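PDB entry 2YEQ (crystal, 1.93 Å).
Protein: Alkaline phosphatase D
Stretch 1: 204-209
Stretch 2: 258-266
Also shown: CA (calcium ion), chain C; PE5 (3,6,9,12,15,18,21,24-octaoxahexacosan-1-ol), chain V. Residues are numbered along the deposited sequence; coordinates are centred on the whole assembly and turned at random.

Stretch 1 (204-209) WVVTWD
Stretch 2 258-266: DMQLYRHFT

Two segments far apart in sequence can pack closely without pairing backbone to backbone, provided that side chains bridge the gap between them. Alkaline phosphatase D offers a compact example. Residues 204-206 are extended as a strand, with phi/psi of -117/107 at Val 205 and -105/148 at Val 206; residues 263-266 form another. Their axes run roughly antiparallel, at 148°, but approach no closer than 10.3 Å. The backbones come nearest just beyond the first strand, where the CA atoms of Thr 207 and Leu 261 lie 6.8 Å apart.

Leu 261 (-113/-37; chi1 t, chi2 p) is the principal bump. Its CB points toward the first stretch, and Leu 261 CD2 settles over one face of the Trp 208 indole, 3.5 Å from the centroid of the five-membered ring and 16° off the normal, a CH-pi contact. Leu 261 CD2 also lies 3.7 Å from Thr 207 OG1, so it fills the hollow between hydroxyl and ring. Trp 208, with chi1 p and chi2 41°, starts sideways but brings its ring end nearer. At the rim of that ring, extended Met 259 (t, t, t) places SD 3.6 Å from Trp 208 CH2, a sulfur-aromatic contact at the edge.

Arg 263 spans the wider gap between the strands. Its chain (p, t, t, chi4 -73°) carries the guanidinium to Val 206 O, which accepts hydrogen bonds from Arg 263 NH2 at 2.8 Å and Arg 263 NH1 at 2.9 Å, the oxygen lying near the guanidinium plane. Arg 263 NH1 also donates to Leu 261 O at 2.9 Å. One guanidinium face is covered by Val 205 (chi1 t), whose CG1 lies 3.6 Å from Arg 263 NH2. Val 205 CG1 also lies 4.1 Å from CE1 of Phe 265 (chi1 p, chi2 -82°), and Val 205 CG2 is 4.2 Å from Phe 265 CZ, so both methyls pack against the ring.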

ATOM      1  N   TRP A 204     -10.653   3.404   2.278  1.00 20.12           N
ATOM      2  CA  TRP A 204      -9.356   2.819   1.977  1.00 17.70           C
ATOM      3  C   TRP A 204      -9.348   1.321   2.324  1.00 18.11           C
ATOM      4  O   TRP A 204      -9.973   0.883   3.312  1.00 19.44           O
ATOM      5  CB  TRP A 204      -8.237   3.488   2.758  1.00 17.02           C
ATOM      6  CG  TRP A 204      -7.819   4.851   2.284  1.00 17.86           C
ATOM      7  CD1 TRP A 204      -8.640   5.864   1.862  1.00 16.79           C
ATOM      8  CD2 TRP A 204      -6.485   5.372   2.221  1.00 18.51           C
ATOM      9  NE1 TRP A 204      -7.903   6.957   1.533  1.00 17.44           N
ATOM     10  CE2 TRP A 204      -6.579   6.695   1.752  1.00 17.21           C
ATOM     11  CE3 TRP A 204      -5.214   4.839   2.505  1.00 18.26           C
ATOM     12  CZ2 TRP A 204      -5.473   7.490   1.564  1.00 18.93           C
ATOM     13  CZ3 TRP A 204      -4.125   5.610   2.313  1.00 18.39           C
ATOM     14  CH2 TRP A 204      -4.242   6.938   1.862  1.00 20.06           C
ATOM     15  N   VAL A 205      -8.626   0.560   1.499  1.00 17.70           N
ATOM     16  CA  VAL A 205      -8.304  -0.837   1.739  1.00 17.12           C
ATOM     17  C   VAL A 205      -6.790  -0.885   1.855  1.00 17.52           C
ATOM     18  O   VAL A 205      -6.064  -0.712   0.872  1.00 15.98           O
ATOM     19  CB  VAL A 205      -8.832  -1.752   0.626  1.00 18.25           C
ATOM     20  CG1 VAL A 205      -8.515  -3.247   0.909  1.00 18.06           C
ATOM     21  CG2 VAL A 205     -10.352  -1.579   0.521  1.00 19.06           C
ATOM     22  N   VAL A 206      -6.292  -1.070   3.078  1.00 16.15           N
ATOM     23  CA  VAL A 206      -4.855  -1.014   3.304  1.00 16.13           C
ATOM     24  C   VAL A 206      -4.265  -2.417   3.506  1.00 16.39           C
ATOM     25  O   VAL A 206      -4.918  -3.314   4.050  1.00 16.47           O
ATOM     26  CB  VAL A 206      -4.527  -0.109   4.545  1.00 17.21           C
ATOM     27  CG1 VAL A 206      -5.034   1.339   4.307  1.00 17.38           C
ATOM     28  CG2 VAL A 206      -5.162  -0.693   5.819  1.00 16.51           C
ATOM     29  N   THR A 207      -3.017  -2.577   3.073  1.00 17.23           N
ATOM     30  CA  THR A 207      -2.197  -3.723   3.451  1.00 17.70           C
ATOM     31  C   THR A 207      -0.786  -3.228   3.593  1.00 17.16           C
ATOM     32  O   THR A 207      -0.431  -2.209   2.999  1.00 20.22           O
ATOM     33  CB  THR A 207      -2.312  -4.888   2.450  1.00 18.53           C
ATOM     34  OG1 THR A 207      -1.591  -6.004   2.966  1.00 18.63           O
ATOM     35  CG2 THR A 207      -1.808  -4.475   1.011  1.00 15.12           C
ATOM     36  N   TRP A 208       0.019  -3.887   4.425  1.00 16.96           N
ATOM     37  CA  TRP A 208       1.333  -3.337   4.791  1.00 16.67           C
ATOM     38  C   TRP A 208       2.414  -3.999   3.962  1.00 15.92           C
ATOM     39  O   TRP A 208       2.169  -5.019   3.338  1.00 16.68           O
ATOM     40  CB  TRP A 208       1.623  -3.560   6.290  1.00 18.13           C
ATOM     41  CG  TRP A 208       1.383  -4.935   6.793  1.00 18.51           C
ATOM     42  CD1 TRP A 208       1.685  -6.115   6.174  1.00 20.25           C
ATOM     43  CD2 TRP A 208       0.792  -5.280   8.052  1.00 18.82           C
ATOM     44  NE1 TRP A 208       1.303  -7.174   6.975  1.00 21.92           N
ATOM     45  CE2 TRP A 208       0.760  -6.687   8.131  1.00 20.66           C
ATOM     46  CE3 TRP A 208       0.306  -4.533   9.128  1.00 19.93           C
ATOM     47  CZ2 TRP A 208       0.237  -7.361   9.230  1.00 19.61           C
ATOM     48  CZ3 TRP A 208      -0.219  -5.196  10.216  1.00 20.22           C
ATOM     49  CH2 TRP A 208      -0.240  -6.608  10.266  1.00 21.33           C
ATOM     50  N   ASP A 209       3.601  -3.423   3.975  1.00 14.47           N
ATOM     51  CA  ASP A 209       4.799  -4.098   3.492  1.00 16.61           C
ATOM     52  C   ASP A 209       5.802  -4.128   4.655  1.00 14.77           C
ATOM     53  O   ASP A 209       5.385  -4.392   5.794  1.00 18.93           O
ATOM     54  CB  ASP A 209       5.382  -3.454   2.219  1.00 14.15           C
ATOM     55  CG  ASP A 209       6.447  -4.340   1.544  1.00 15.50           C
ATOM     56  OD1 ASP A 209       6.288  -5.598   1.555  1.00 15.91           O
ATOM     57  OD2 ASP A 209       7.479  -3.764   1.044  1.00 17.77           O
ATOM     58  N   ASP A 258       0.704 -11.633  15.858  1.00 19.12           N
ATOM     59  CA  ASP A 258      -0.109 -12.174  14.769  1.00 21.20           C
ATOM     60  C   ASP A 258      -1.323 -11.304  14.493  1.00 22.58           C
ATOM     61  O   ASP A 258      -1.963 -10.818  15.427  1.00 23.42           O
ATOM     62  CB  ASP A 258      -0.594 -13.577  15.118  1.00 22.93           C
ATOM     63  CG  ASP A 258       0.561 -14.511  15.464  1.00 25.76           C
ATOM     64  OD1 ASP A 258       1.536 -14.593  14.686  1.00 21.77           O
ATOM     65  OD2 ASP A 258       0.513 -15.114  16.543  1.00 32.39           O
ATOM     66  N   MET A 259      -1.663 -11.151  13.206  1.00 21.23           N
ATOM     67  CA  MET A 259      -2.748 -10.252  12.807  1.00 21.35           C
ATOM     68  C   MET A 259      -3.310 -10.617  11.425  1.00 20.70           C
ATOM     69  O   MET A 259      -2.562 -10.699  10.447  1.00 24.13           O
ATOM     70  CB  MET A 259      -2.227  -8.819  12.815  1.00 21.31           C
ATOM     71  CG  MET A 259      -3.260  -7.766  12.465  1.00 21.58           C
ATOM     72  SD  MET A 259      -2.694  -6.091  12.853  1.00 21.77           S
ATOM     73  CE  MET A 259      -3.781  -5.132  11.765  1.00 18.46           C
ATOM     74  N   GLN A 260      -4.623 -10.830  11.355  1.00 20.25           N
ATOM     75  CA  GLN A 260      -5.260 -11.217  10.096  1.00 21.63           C
ATOM     76  C   GLN A 260      -5.443  -9.969   9.225  1.00 21.68           C
ATOM     77  O   GLN A 260      -6.310  -9.155   9.496  1.00 22.48           O
ATOM     78  CB  GLN A 260      -6.602 -11.888  10.352  1.00 21.58           C
ATOM     79  CG  GLN A 260      -7.308 -12.394   9.092  1.00 22.78           C
ATOM     80  CD  GLN A 260      -6.455 -13.417   8.359  1.00 23.20           C
ATOM     81  OE1 GLN A 260      -5.974 -14.369   8.965  1.00 22.56           O
ATOM     82  NE2 GLN A 260      -6.246 -13.216   7.077  1.00 22.57           N
ATOM     83  N   LEU A 261      -4.603  -9.815   8.211  1.00 19.53           N
ATOM     84  CA  LEU A 261      -4.725  -8.694   7.301  1.00 18.75           C
ATOM     85  C   LEU A 261      -5.140  -9.142   5.887  1.00 21.38           C
ATOM     86  O   LEU A 261      -5.903  -8.444   5.224  1.00 20.22           O
ATOM     87  CB  LEU A 261      -3.449  -7.891   7.241  1.00 18.57           C
ATOM     88  CG  LEU A 261      -3.550  -6.476   6.658  1.00 18.18           C
ATOM     89  CD1 LEU A 261      -4.576  -5.594   7.430  1.00 18.38           C
ATOM     90  CD2 LEU A 261      -2.205  -5.819   6.646  1.00 18.27           C
ATOM     91  N   TYR A 262      -4.658 -10.288   5.404  1.00 19.06           N
ATOM     92  CA  TYR A 262      -5.120 -10.711   4.081  1.00 18.41           C
ATOM     93  C   TYR A 262      -6.625 -10.941   4.072  1.00 17.30           C
ATOM     94  O   TYR A 262      -7.205 -11.414   5.043  1.00 18.79           O
ATOM     95  CB  TYR A 262      -4.309 -11.878   3.502  1.00 19.08           C
ATOM     96  CG  TYR A 262      -4.522 -13.247   4.091  1.00 19.08           C
ATOM     97  CD1 TYR A 262      -5.583 -14.042   3.694  1.00 19.78           C
ATOM     98  CD2 TYR A 262      -3.589 -13.780   4.978  1.00 20.09           C
ATOM     99  CE1 TYR A 262      -5.740 -15.335   4.194  1.00 21.84           C
ATOM    100  CE2 TYR A 262      -3.728 -15.058   5.480  1.00 21.00           C
ATOM    101  CZ  TYR A 262      -4.786 -15.831   5.092  1.00 22.13           C
ATOM    102  OH  TYR A 262      -4.888 -17.085   5.604  1.00 21.67           O
ATOM    103  N   ARG A 263      -7.270 -10.504   2.990  1.00 17.58           N
ATOM    104  CA  ARG A 263      -8.710 -10.539   2.923  1.00 19.58           C
ATOM    105  C   ARG A 263      -9.202 -10.346   1.485  1.00 19.34           C
ATOM    106  O   ARG A 263      -8.442  -9.971   0.595  1.00 18.39           O
ATOM    107  CB  ARG A 263      -9.333  -9.477   3.834  1.00 19.39           C
ATOM    108  CG  ARG A 263      -8.849  -8.059   3.578  1.00 20.27           C
ATOM    109  CD  ARG A 263      -8.983  -7.210   4.854  1.00 20.39           C
ATOM    110  NE  ARG A 263      -8.788  -5.757   4.678  1.00 19.55           N
ATOM    111  CZ  ARG A 263      -7.639  -5.134   4.467  1.00 19.62           C
ATOM    112  NH1 ARG A 263      -6.472  -5.779   4.389  1.00 20.65           N
ATOM    113  NH2 ARG A 263      -7.643  -3.825   4.374  1.00 20.84           N
ATOM    114  N   HIS A 264     -10.470 -10.659   1.284  1.00 19.49           N
ATOM    115  CA  HIS A 264     -11.045 -10.674  -0.049  1.00 22.14           C
ATOM    116  C   HIS A 264     -12.400  -9.968  -0.100  1.00 23.01           C
ATOM    117  O   HIS A 264     -13.179 -10.012   0.836  1.00 21.09           O
ATOM    118  CB  HIS A 264     -11.172 -12.123  -0.530  1.00 23.02           C
ATOM    119  CG  HIS A 264     -12.050 -12.287  -1.731  1.00 26.69           C
ATOM    120  ND1 HIS A 264     -13.415 -12.461  -1.635  1.00 28.06           N
ATOM    121  CD2 HIS A 264     -11.760 -12.283  -3.056  1.00 27.77           C
ATOM    122  CE1 HIS A 264     -13.928 -12.559  -2.850  1.00 29.85           C
ATOM    123  NE2 HIS A 264     -12.945 -12.449  -3.731  1.00 28.46           N
ATOM    124  N   PHE A 265     -12.676  -9.317  -1.226  1.00 23.99           N
ATOM    125  CA  PHE A 265     -14.009  -8.791  -1.487  1.00 23.74           C
ATOM    126  C   PHE A 265     -14.233  -8.640  -3.003  1.00 22.98           C
ATOM    127  O   PHE A 265     -13.284  -8.598  -3.775  1.00 19.10           O
ATOM    128  CB  PHE A 265     -14.214  -7.445  -0.779  1.00 23.62           C
ATOM    129  CG  PHE A 265     -13.364  -6.339  -1.322  1.00 24.52           C
ATOM    130  CD1 PHE A 265     -12.041  -6.198  -0.916  1.00 25.57           C
ATOM    131  CD2 PHE A 265     -13.878  -5.429  -2.235  1.00 23.09           C
ATOM    132  CE1 PHE A 265     -11.250  -5.184  -1.419  1.00 25.48           C
ATOM    133  CE2 PHE A 265     -13.094  -4.415  -2.735  1.00 24.52           C
ATOM    134  CZ  PHE A 265     -11.769  -4.293  -2.335  1.00 26.62           C
ATOM    135  N   THR A 266     -15.496  -8.563  -3.410  1.00 23.80           N
ATOM    136  CA  THR A 266     -15.834  -8.400  -4.822  1.00 27.67           C
ATOM    137  C   THR A 266     -16.546  -7.071  -5.007  1.00 25.58           C
ATOM    138  O   THR A 266     -17.282  -6.627  -4.135  1.00 27.61           O
ATOM    139  CB  THR A 266     -16.756  -9.523  -5.333  1.00 31.58           C
ATOM    140  OG1 THR A 266     -17.987  -9.472  -4.602  1.00 37.11           O
ATOM    141  CG2 THR A 266     -16.115 -10.893  -5.131  1.00 29.92           C
TER
HETATM  142 CA    CA C1525       8.767  -1.860   1.038  1.00 18.38          CA
HETATM  143  C50 PE5 V 553      -8.952 -17.164   7.131  1.00 52.84           C
HETATM  144  O1  PE5 V 553      -9.025 -15.756   6.896  1.00 59.70           O
HETATM  145  C1  PE5 V 553      -9.771 -15.395   5.723  1.00 57.96           C
HETATM  146  C2  PE5 V 553      -9.641 -13.894   5.452  1.00 59.42           C
HETATM  147  O2  PE5 V 553     -10.684 -13.185   6.133  1.00 65.30           O
HETATM  148  C3  PE5 V 553     -10.400 -11.821   6.486  1.00 61.89           C
HETATM  149  C4  PE5 V 553     -11.203 -11.395   7.703  1.00 47.75           C
HETATM  150  O   HOH W   1       6.551  -1.006   0.052  1.00 13.67           O